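Local coordinates for protein transcriptional regulator, IclR family (Ruegeria sp. TM1040, PDB 3R4K) that probably binds DNA through an N-terminal helix-turn-helix domain and regulates transcription in response to a small molecule sensed by its C-terminal domain, at residues A71-S76 against T243-G248; H99-L102 against Q107-S110; G139-A144 against A200-G205; P206-L211 against C250-P255. All coordinates share one frame; numbering follows the deposited sequence.

Contacts 2, 3 and 4 all reach the six-stranded antiparallel sheet of the C-terminal domain, while contact 1 ties the end of helix 225-245 to helix 66-76, beside the second subunit. Contact 2 is the hairpin of strands 97-104 and 107-114; contact 3 lays helix 137-143 on strand 196-204, its centre about 10 Å from those of contacts 2 and 4. Along the chain contacts 2 and 3 follow in series, both within the span between the segments of contact 1; contacts 1 and 4, centres about 16 Å apart, interlock. The last part of the chain is thus held by helix 66-76 at contact 1 and by the turn between strands 196-204 and 210-219 at contact 4.

Contact 1: A71-S76 against T243-G248; sequences ALREAS and TERIGG
Arg73 and Arg245 meet with their side chains crossing at about a right angle and their guanidinium planes 78° apart. Arg73 does the reaching. Its CG stands anti to the backbone N (chi1 168°), and the chain bends once, at chi2, to carry the guanidinium across to the end of helix 225-245. There NH2 of Arg73 donates to the backbone O of Arg245 at 2.8 Å. The acceptor lies in the guanidinium plane and the bond is fairly straight, 158° at the hydrogen. A water bridges the same pair, giving a hydrogen to Arg245 O and accepting a weak bond from Arg73 NE. Arg245 is folded at chi2 and chi3, which brings its NH1 to 2.9 Å from Arg73 NH2. Glu52 of the second subunit forms salt bridges to NH1 of both arginines, which probably offsets the closeness of the two like charges, and Leu62 O of that subunit also accepts from Arg73 NH1. Were Arg73 an alanine, Arg245 O would probably lose its arginine donor, the water its Arg73 partner and Glu52 of the second subunit one of its two arginines. Just beyond, the helix closes in a Schellman motif with Gly247 at C-prime, Gly248 N bonding Thr243 O at 2.8 Å. Here, then, is a helix C-terminus capped off by a turn and gripped by an arginine at a subunit interface.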
loop_
_atom_site.group_PDB
_atom_site.type_symbol
_atom_site.label_atom_id
_atom_site.label_comp_id
_atom_site.label_asym_id
_atom_site.label_seq_id
_atom_site.Cartn_x
_atom_site.Cartn_y
_atom_site.Cartn_z
ATOM N N ALA A 71 -5.060 0.747 -1.308
ATOM C CA ALA A 71 -5.418 1.059 0.081
ATOM C C ALA A 71 -6.614 0.219 0.554
ATOM O O ALA A 71 -6.637 -0.257 1.699
ATOM C CB ALA A 71 -5.728 2.539 0.212
ATOM N N LEU A 72 -7.588 0.010 -0.346
ATOM C CA LEU A 72 -8.770 -0.796 -0.058
ATOM C C LEU A 72 -8.400 -2.270 -0.014
ATOM O O LEU A 72 -8.924 -2.973 0.842
ATOM C CB LEU A 72 -9.893 -0.536 -1.066
ATOM C CG LEU A 72 -10.435 0.902 -1.151
ATOM C CD1 LEU A 72 -11.380 1.047 -2.285
ATOM C CD2 LEU A 72 -11.089 1.311 0.120
ATOM N N ARG A 73 -7.465 -2.723 -0.886
ATOM C CA ARG A 73 -6.972 -4.107 -0.898
ATOM C C ARG A 73 -6.260 -4.427 0.434
ATOM O O ARG A 73 -6.511 -5.488 1.036
ATOM C CB ARG A 73 -6.063 -4.369 -2.102
ATOM C CG ARG A 73 -5.276 -5.691 -2.020
ATOM C CD ARG A 73 -6.108 -6.957 -2.063
ATOM N NE ARG A 73 -5.251 -8.108 -1.818
ATOM C CZ ARG A 73 -5.624 -9.376 -1.903
ATOM N NH1 ARG A 73 -6.883 -9.688 -2.191
ATOM N NH2 ARG A 73 -4.758 -10.342 -1.645
ATOM N N GLU A 74 -5.392 -3.497 0.892
ATOM C CA GLU A 74 -4.678 -3.608 2.179
ATOM C C GLU A 74 -5.685 -3.777 3.314
ATOM O O GLU A 74 -5.513 -4.666 4.141
ATOM C CB GLU A 74 -3.804 -2.366 2.441
ATOM C CG GLU A 74 -2.493 -2.291 1.668
ATOM C CD GLU A 74 -1.756 -0.956 1.682
ATOM O OE1 GLU A 74 -2.157 -0.038 2.438
ATOM O OE2 GLU A 74 -0.771 -0.831 0.916
ATOM N N ALA A 75 -6.766 -2.970 3.300
ATOM C CA ALA A 75 -7.826 -2.976 4.323
ATOM C C ALA A 75 -8.592 -4.298 4.294
ATOM O O ALA A 75 -8.811 -4.882 5.349
ATOM C CB ALA A 75 -8.778 -1.796 4.132
ATOM N N SER A 76 -8.905 -4.809 3.078
ATOM C CA SER A 76 -9.631 -6.058 2.825
ATOM C C SER A 76 -8.841 -7.285 3.244
ATOM O O SER A 76 -9.426 -8.171 3.862
ATOM C CB SER A 76 -9.993 -6.181 1.348
ATOM O OG SER A 76 -10.770 -5.091 0.878
ATOM N N THR A 243 3.966 -13.930 -0.935
ATOM C CA THR A 243 4.501 -12.731 -1.572
ATOM C C THR A 243 3.462 -12.237 -2.610
ATOM O O THR A 243 3.173 -11.042 -2.668
ATOM C CB THR A 243 5.913 -13.016 -2.159
ATOM O OG1 THR A 243 6.811 -13.366 -1.099
ATOM C CG2 THR A 243 6.504 -11.825 -2.878
ATOM N N GLU A 244 2.846 -13.170 -3.344
ATOM C CA GLU A 244 1.832 -12.895 -4.356
ATOM C C GLU A 244 0.534 -12.345 -3.721
ATOM O O GLU A 244 -0.015 -11.393 -4.269
ATOM C CB GLU A 244 1.557 -14.165 -5.149
ATOM C CG GLU A 244 0.712 -13.976 -6.389
ATOM C CD GLU A 244 0.006 -15.254 -6.805
ATOM O OE1 GLU A 244 -1.217 -15.357 -6.557
ATOM O OE2 GLU A 244 0.681 -16.168 -7.336
ATOM N N ARG A 245 0.070 -12.905 -2.558
ATOM C CA ARG A 245 -1.151 -12.449 -1.872
ATOM C C ARG A 245 -1.012 -11.011 -1.324
ATOM O O ARG A 245 -2.030 -10.392 -0.990
ATOM C CB ARG A 245 -1.559 -13.401 -0.733
ATOM C CG ARG A 245 -1.902 -14.852 -1.132
ATOM C CD ARG A 245 -3.367 -15.096 -1.484
ATOM N NE ARG A 245 -4.290 -14.837 -0.370
ATOM C CZ ARG A 245 -5.265 -13.924 -0.389
ATOM N NH1 ARG A 245 -5.462 -13.171 -1.468
ATOM N NH2 ARG A 245 -6.050 -13.759 0.671
ATOM N N ILE A 246 0.225 -10.470 -1.247
ATOM C CA ILE A 246 0.463 -9.120 -0.748
ATOM C C ILE A 246 1.051 -8.220 -1.847
ATOM O O ILE A 246 1.454 -7.107 -1.548
ATOM C CB ILE A 246 1.334 -9.101 0.550
ATOM C CG1 ILE A 246 2.759 -9.664 0.301
ATOM C CG2 ILE A 246 0.625 -9.809 1.724
ATOM C CD1 ILE A 246 3.838 -9.162 1.254
ATOM N N GLY A 247 1.065 -8.681 -3.095
ATOM C CA GLY A 247 1.561 -7.922 -4.240
ATOM C C GLY A 247 3.041 -7.597 -4.194
ATOM O O GLY A 247 3.479 -6.573 -4.741
ATOM N N GLY A 248 3.800 -8.473 -3.543
ATOM C CA GLY A 248 5.240 -8.316 -3.387
ATOM C C GLY A 248 6.040 -8.601 -4.641
ATOM O O GLY A 248 5.548 -9.203 -5.594
HETATM O O HOH W 1 -3.330 -7.785 0.553
#

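Contact 2: H99-L102 against Q107-S110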
loop_
_atom_site.group_PDB
_atom_site.type_symbol
_atom_site.label_atom_id
_atom_site.label_comp_id
_atom_site.label_asym_id
_atom_site.label_seq_id
_atom_site.Cartn_x
_atom_site.Cartn_y
_atom_site.Cartn_z
ATOM N N HIS A 99 5.411 -20.510 10.884
ATOM C CA HIS A 99 5.177 -19.185 11.440
ATOM C C HIS A 99 5.685 -18.068 10.541
ATOM O O HIS A 99 6.669 -18.227 9.813
ATOM C CB HIS A 99 5.736 -19.024 12.870
ATOM C CG HIS A 99 7.207 -19.212 13.020
ATOM N ND1 HIS A 99 8.054 -18.132 13.240
ATOM C CD2 HIS A 99 7.930 -20.358 13.066
ATOM C CE1 HIS A 99 9.266 -18.650 13.361
ATOM N NE2 HIS A 99 9.240 -19.990 13.269
ATOM N N LEU A 100 4.970 -16.940 10.581
ATOM C CA LEU A 100 5.305 -15.726 9.862
ATOM C C LEU A 100 5.783 -14.696 10.867
ATOM O O LEU A 100 5.107 -14.416 11.860
ATOM C CB LEU A 100 4.107 -15.194 9.036
ATOM C CG LEU A 100 4.304 -13.849 8.297
ATOM C CD1 LEU A 100 5.369 -13.942 7.181
ATOM C CD2 LEU A 100 2.957 -13.296 7.792
ATOM N N SER A 101 6.974 -14.163 10.631
ATOM C CA SER A 101 7.536 -13.120 11.482
ATOM C C SER A 101 7.700 -11.863 10.639
ATOM O O SER A 101 7.990 -11.946 9.430
ATOM C CB SER A 101 8.845 -13.565 12.126
ATOM O OG SER A 101 9.801 -13.931 11.149
ATOM N N LEU A 102 7.419 -10.701 11.253
ATOM C CA LEU A 102 7.489 -9.432 10.532
ATOM C C LEU A 102 8.389 -8.446 11.219
ATOM O O LEU A 102 8.477 -8.423 12.445
ATOM C CB LEU A 102 6.096 -8.796 10.373
ATOM C CG LEU A 102 5.056 -9.548 9.570
ATOM C CD1 LEU A 102 3.686 -8.910 9.756
ATOM C CD2 LEU A 102 5.420 -9.605 8.091
ATOM N N GLN A 107 13.146 -4.620 15.090
ATOM C CA GLN A 107 13.091 -5.995 15.595
ATOM C C GLN A 107 12.201 -6.891 14.716
ATOM O O GLN A 107 11.375 -6.401 13.937
ATOM C CB GLN A 107 12.639 -6.047 17.065
ATOM C CG GLN A 107 11.215 -5.547 17.329
ATOM C CD GLN A 107 10.751 -5.801 18.748
ATOM O OE1 GLN A 107 11.524 -5.730 19.719
ATOM N NE2 GLN A 107 9.460 -6.070 18.895
ATOM N N LEU A 108 12.401 -8.206 14.845
ATOM C CA LEU A 108 11.651 -9.225 14.116
ATOM C C LEU A 108 10.738 -9.992 15.102
ATOM O O LEU A 108 11.232 -10.616 16.055
ATOM C CB LEU A 108 12.616 -10.164 13.369
ATOM C CG LEU A 108 11.983 -11.239 12.499
ATOM C CD1 LEU A 108 11.382 -10.649 11.223
ATOM C CD2 LEU A 108 12.996 -12.311 12.168
ATOM N N ALA A 109 9.410 -9.899 14.900
ATOM C CA ALA A 109 8.418 -10.513 15.794
ATOM C C ALA A 109 7.517 -11.551 15.096
ATOM O O ALA A 109 6.959 -11.251 14.040
ATOM C CB ALA A 109 7.553 -9.425 16.411
ATOM N N SER A 110 7.384 -12.769 15.689
ATOM C CA SER A 110 6.524 -13.827 15.149
ATOM C C SER A 110 5.099 -13.407 15.435
ATOM O O SER A 110 4.744 -13.224 16.601
ATOM C CB SER A 110 6.855 -15.193 15.747
ATOM O OG SER A 110 6.275 -16.233 14.976
#
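Ser101 and Leu102 run against Ala109 and Ser110 in an antiparallel pairing. Leu102 and Ala109 form the hydrogen-bonded pair: Leu102 N donates to Ala109 O at 2.9 Å, and Ala109 N returns a nearly linear bond to Leu102 O at 3.0 Å. Ser101 and Ser110 make the neighbouring non-hydrogen-bonded pair, their CA atoms 3.9 Å apart. Between the two pairs Ser101 CA comes to 3.2 Å from Ala109 O in a CA-H...O contact.

On the face carrying Ser101 and Ser110, His99 sets its ring beside the opposite strand. Its CG lies between the backbone N and the carbonyl carbon (chi1 61°), which puts ND1 3.1 Å from Ser110 OG, a weak and bent bond. Leu108 leans in from the same side: with CG anti to the backbone N (chi1 -177°), its CD1 rests 3.6 Å from Ser101 OG and also on the carbonyl carbon of Leu102. A glycine in place of Leu108 would probably open a gap over Ser101 and take away a surface on which helix 137-143 rests.

Further out, Ser101 OG bonds weakly to Ala213 O of strand 210-219, and Leu131 packs on Ser101, Leu108 and Ser110. Helix 137-143 covers this face, with Ser138 against His99, Ser101 and Leu108. Leu100 and Leu102 point to the other face, where helix 79-94 packs on them through Ile79. A beta hairpin held between helices on both faces of a central antiparallel sheet fits the GAF-like, profilin-like C-terminal domain of the IclR family.

Contact 3: G139-A144 against A200-G205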
loop_
_atom_site.group_PDB
_atom_site.type_symbol
_atom_site.label_atom_id
_atom_site.label_comp_id
_atom_site.label_asym_id
_atom_site.label_seq_id
_atom_site.Cartn_x
_atom_site.Cartn_y
_atom_site.Cartn_z
ATOM N N GLY A 139 15.447 -14.846 11.287
ATOM C CA GLY A 139 16.349 -13.714 11.465
ATOM C C GLY A 139 17.437 -13.648 10.413
ATOM O O GLY A 139 17.722 -12.567 9.883
ATOM N N LEU A 140 18.040 -14.812 10.075
ATOM C CA LEU A 140 19.095 -14.909 9.056
ATOM C C LEU A 140 18.528 -14.614 7.667
ATOM O O LEU A 140 19.191 -13.932 6.884
ATOM C CB LEU A 140 19.803 -16.279 9.087
ATOM C CG LEU A 140 20.640 -16.568 10.338
ATOM C CD1 LEU A 140 20.863 -18.058 10.515
ATOM C CD2 LEU A 140 21.967 -15.813 10.326
ATOM N N ALA A 141 17.304 -15.103 7.373
ATOM C CA ALA A 141 16.604 -14.865 6.103
ATOM C C ALA A 141 16.363 -13.352 5.891
ATOM O O ALA A 141 16.569 -12.863 4.788
ATOM C CB ALA A 141 15.275 -15.624 6.072
ATOM N N VAL A 142 15.967 -12.623 6.965
ATOM C CA VAL A 142 15.683 -11.178 6.961
ATOM C C VAL A 142 16.994 -10.391 6.860
ATOM O O VAL A 142 17.059 -9.445 6.093
ATOM C CB VAL A 142 14.828 -10.744 8.194
ATOM C CG1 VAL A 142 14.684 -9.226 8.280
ATOM C CG2 VAL A 142 13.450 -11.396 8.169
ATOM N N LEU A 143 18.024 -10.770 7.630
ATOM C CA LEU A 143 19.339 -10.113 7.637
ATOM C C LEU A 143 20.011 -10.199 6.269
ATOM O O LEU A 143 20.596 -9.224 5.807
ATOM C CB LEU A 143 20.241 -10.765 8.697
ATOM C CG LEU A 143 21.138 -9.835 9.502
ATOM C CD1 LEU A 143 20.345 -8.681 10.121
ATOM C CD2 LEU A 143 21.861 -10.598 10.585
ATOM N N ALA A 144 19.896 -11.356 5.612
ATOM C CA ALA A 144 20.515 -11.607 4.319
ATOM C C ALA A 144 19.994 -10.674 3.206
ATOM O O ALA A 144 20.704 -10.446 2.222
ATOM C CB ALA A 144 20.295 -13.049 3.920
ATOM N N ALA A 200 13.765 -21.227 6.819
ATOM C CA ALA A 200 13.051 -19.970 6.570
ATOM C C ALA A 200 13.416 -19.339 5.250
ATOM O O ALA A 200 14.546 -19.467 4.780
ATOM C CB ALA A 200 13.296 -18.977 7.690
ATOM N N VAL A 201 12.432 -18.660 4.657
ATOM C CA VAL A 201 12.555 -17.920 3.399
ATOM C C VAL A 201 12.135 -16.471 3.653
ATOM O O VAL A 201 11.218 -16.240 4.451
ATOM C CB VAL A 201 11.759 -18.550 2.208
ATOM C CG1 VAL A 201 12.360 -19.883 1.779
ATOM C CG2 VAL A 201 10.264 -18.680 2.503
ATOM N N PRO A 202 12.756 -15.475 2.994
ATOM C CA PRO A 202 12.308 -14.091 3.202
ATOM C C PRO A 202 11.000 -13.791 2.454
ATOM O O PRO A 202 10.688 -14.428 1.448
ATOM C CB PRO A 202 13.465 -13.273 2.641
ATOM C CG PRO A 202 14.023 -14.143 1.543
ATOM C CD PRO A 202 13.851 -15.552 1.998
ATOM N N ILE A 203 10.220 -12.834 2.981
ATOM C CA ILE A 203 8.979 -12.348 2.391
ATOM C C ILE A 203 9.269 -10.923 1.986
ATOM O O ILE A 203 9.823 -10.145 2.780
ATOM C CB ILE A 203 7.751 -12.496 3.343
ATOM C CG1 ILE A 203 7.524 -13.969 3.763
ATOM C CG2 ILE A 203 6.466 -11.891 2.735
ATOM C CD1 ILE A 203 7.236 -15.027 2.591
ATOM N N PHE A 204 8.986 -10.610 0.724
ATOM C CA PHE A 204 9.259 -9.298 0.174
ATOM C C PHE A 204 7.970 -8.572 -0.088
ATOM O O PHE A 204 7.012 -9.181 -0.576
ATOM C CB PHE A 204 10.099 -9.424 -1.117
ATOM C CG PHE A 204 11.469 -10.039 -0.930
ATOM C CD1 PHE A 204 12.508 -9.311 -0.351
ATOM C CD2 PHE A 204 11.736 -11.326 -1.373
ATOM C CE1 PHE A 204 13.777 -9.881 -0.179
ATOM C CE2 PHE A 204 13.010 -11.892 -1.210
ATOM C CZ PHE A 204 14.022 -11.164 -0.621
ATOM N N GLY A 205 7.965 -7.268 0.196
ATOM C CA GLY A 205 6.807 -6.407 -0.044
ATOM C C GLY A 205 6.728 -5.849 -1.455
ATOM O O GLY A 205 7.619 -6.102 -2.279
#
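Ala141 carries nearly the whole helix side of this contact, its methyl pressed onto the backbone of strand 196-204 between Ala200 and Pro202. CB of Ala141 lies 4.2 Å from Ala200 CB and 4.0 Å from Pro202 N. Its carbonyl takes part as well, with Ala141 O 3.8 Å from Pro202 CB. The small methyls probably let the helix come close, the two short axes approaching to 7.1 Å.

Away from this spot the fit slackens quickly. Helix and strand diverge at 44°, and by Phe204 the strand has moved beyond contact with the helix. The Phe204 ring is met instead by Tyr145 and Phe254, both edge-to-face. Val201 turns its side chain to the far side of the sheet, where Leu235 of helix 225-245 receives it. Leu140 and Leu143 pack on Ile173 and Ile177 of helix 170-183. The loose parts are thus buried by other elements and do not open to water.

Chemically the meeting is van der Waals in kind, without a hydrogen bond between the two segments, although carbonyl O and peptide N atoms are among those touching. Such contact implies that shape, chiefly the small size of the two alanines, probably allows the helix to lie so closely on the sheet.

Contact 4: P206-L211 against C250-P255; sequences PDRAVL and CPPEFP
Arg208 sits in the tight connection between strands 196-204 and 210-219, a hairpin turn, and reaches its side chain across to the tail that follows helix 225-245, touching Cys250, Pro251 and Pro252. With CG anti to the carbonyl carbon (chi1 -65°), the chain runs out past the tail and bends at chi3. Arg208 CD then comes to 3.4 Å from Cys250 O, and the same methylene lies 4.0 Å from Pro251 CA. Beyond the bend the guanidinium spreads one face over Pro252, whose CD is 3.4 Å from Arg208 NH1, the two side chains crossing at about a right angle. The backbone joins in: Arg208 O faces the ring of Pro251, with CD of that proline at 4.0 Å.

Two turns hold these partners in place. On the hairpin side Asp207 OD1 accepts from Ala209 N at 3.3 Å, an Asx turn, the donor lying above the carboxylate plane; Arg208, at its centre, takes a positive phi of 75°. On the tail side a type I turn from Pro251 to Phe254 is closed by Phe254 N on Pro251 O at 3.1 Å.

Around them, Pro251 packs on Phe204, and His17 approaches from the N-terminal helix-turn-helix domain, which probably binds DNA, touching Arg208 and bonding to Pro206 O. The result is a proline-rich C-terminal tail folded against the beta hairpin connection that contains the Asx turn, at one end of the sheet, held by shape and by aliphatic and flat-group contacts, with no polar bond between the two segments.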
loop_
_atom_site.group_PDB
_atom_site.type_symbol
_atom_site.label_atom_id
_atom_site.label_comp_id
_atom_site.label_asym_id
_atom_site.label_seq_id
_atom_site.Cartn_x
_atom_site.Cartn_y
_atom_site.Cartn_z
ATOM N N PRO A 206 5.671 -5.060 -1.756
ATOM C CA PRO A 206 5.526 -4.478 -3.110
ATOM C C PRO A 206 6.707 -3.606 -3.574
ATOM O O PRO A 206 6.980 -3.558 -4.777
ATOM C CB PRO A 206 4.243 -3.651 -3.004
ATOM C CG PRO A 206 3.470 -4.272 -1.881
ATOM C CD PRO A 206 4.536 -4.678 -0.896
ATOM N N ASP A 207 7.433 -2.974 -2.634
ATOM C CA ASP A 207 8.592 -2.122 -2.908
ATOM C C ASP A 207 9.920 -2.921 -3.075
ATOM O O ASP A 207 10.984 -2.303 -3.230
ATOM C CB ASP A 207 8.749 -1.084 -1.776
ATOM C CG ASP A 207 8.968 -1.636 -0.378
ATOM O OD1 ASP A 207 8.751 -2.848 -0.174
ATOM O OD2 ASP A 207 9.296 -0.848 0.523
ATOM N N ARG A 208 9.850 -4.280 -3.041
ATOM C CA ARG A 208 10.987 -5.218 -3.166
ATOM C C ARG A 208 11.856 -5.289 -1.892
ATOM O O ARG A 208 12.878 -5.983 -1.902
ATOM C CB ARG A 208 11.887 -4.912 -4.373
ATOM C CG ARG A 208 11.212 -5.096 -5.701
ATOM C CD ARG A 208 12.194 -5.482 -6.780
ATOM N NE ARG A 208 13.098 -4.389 -7.135
ATOM C CZ ARG A 208 13.926 -4.428 -8.173
ATOM N NH1 ARG A 208 13.954 -5.493 -8.969
ATOM N NH2 ARG A 208 14.713 -3.388 -8.441
ATOM N N ALA A 209 11.462 -4.597 -0.809
ATOM C CA ALA A 209 12.208 -4.654 0.455
ATOM C C ALA A 209 11.734 -5.845 1.264
ATOM O O ALA A 209 10.552 -6.223 1.180
ATOM C CB ALA A 209 12.018 -3.372 1.248
ATOM N N VAL A 210 12.653 -6.442 2.040
ATOM C CA VAL A 210 12.350 -7.579 2.903
ATOM C C VAL A 210 11.390 -7.088 4.033
ATOM O O VAL A 210 11.673 -6.057 4.654
ATOM C CB VAL A 210 13.661 -8.275 3.411
ATOM C CG1 VAL A 210 14.477 -7.391 4.348
ATOM C CG2 VAL A 210 13.381 -9.638 4.041
ATOM N N LEU A 211 10.223 -7.774 4.206
ATOM C CA LEU A 211 9.180 -7.486 5.218
ATOM C C LEU A 211 9.327 -8.318 6.482
ATOM O O LEU A 211 8.922 -7.904 7.578
ATOM C CB LEU A 211 7.766 -7.827 4.679
ATOM C CG LEU A 211 7.094 -6.956 3.683
ATOM C CD1 LEU A 211 5.672 -7.357 3.587
ATOM C CD2 LEU A 211 7.162 -5.494 4.077
ATOM N N CYS A 250 10.245 -9.685 -5.734
ATOM C CA CYS A 250 11.542 -10.166 -5.280
ATOM C C CYS A 250 12.648 -9.298 -5.843
ATOM O O CYS A 250 12.565 -8.900 -7.003
ATOM C CB CYS A 250 11.727 -11.631 -5.666
ATOM S SG CYS A 250 10.446 -12.740 -4.998
ATOM N N PRO A 251 13.711 -8.999 -5.074
ATOM C CA PRO A 251 14.827 -8.232 -5.648
ATOM C C PRO A 251 15.675 -9.113 -6.594
ATOM O O PRO A 251 15.560 -10.336 -6.509
ATOM C CB PRO A 251 15.603 -7.781 -4.408
ATOM C CG PRO A 251 15.362 -8.825 -3.411
ATOM C CD PRO A 251 14.000 -9.401 -3.685
ATOM N N PRO A 252 16.501 -8.553 -7.520
ATOM C CA PRO A 252 17.283 -9.426 -8.430
ATOM C C PRO A 252 18.229 -10.398 -7.707
ATOM O O PRO A 252 18.429 -11.524 -8.184
ATOM C CB PRO A 252 18.074 -8.432 -9.301
ATOM C CG PRO A 252 18.003 -7.117 -8.600
ATOM C CD PRO A 252 16.732 -7.119 -7.814
ATOM N N GLU A 253 18.769 -9.970 -6.542
ATOM C CA GLU A 253 19.684 -10.737 -5.679
ATOM C C GLU A 253 19.022 -12.001 -5.046
ATOM O O GLU A 253 19.719 -12.779 -4.387
ATOM C CB GLU A 253 20.279 -9.836 -4.570
ATOM C CG GLU A 253 19.247 -9.114 -3.712
ATOM C CD GLU A 253 19.069 -7.634 -3.986
ATOM O OE1 GLU A 253 18.849 -7.263 -5.162
ATOM O OE2 GLU A 253 19.075 -6.850 -3.009
ATOM N N PHE A 254 17.693 -12.187 -5.243
ATOM C CA PHE A 254 16.940 -13.325 -4.731
ATOM C C PHE A 254 16.747 -14.373 -5.849
ATOM O O PHE A 254 16.175 -14.051 -6.897
ATOM C CB PHE A 254 15.594 -12.888 -4.122
ATOM C CG PHE A 254 14.784 -14.028 -3.555
ATOM C CD1 PHE A 254 15.110 -14.592 -2.330
ATOM C CD2 PHE A 254 13.704 -14.547 -4.253
ATOM C CE1 PHE A 254 14.373 -15.661 -1.814
ATOM C CE2 PHE A 254 12.961 -15.611 -3.735
ATOM C CZ PHE A 254 13.300 -16.160 -2.518
ATOM N N PRO A 255 17.209 -15.637 -5.621
ATOM C CA PRO A 255 17.079 -16.668 -6.668
ATOM C C PRO A 255 15.678 -17.282 -6.767
ATOM O O PRO A 255 15.098 -17.679 -5.751
ATOM C CB PRO A 255 18.115 -17.724 -6.265
ATOM C CG PRO A 255 18.330 -17.539 -4.822
ATOM C CD PRO A 255 17.918 -16.161 -4.429
#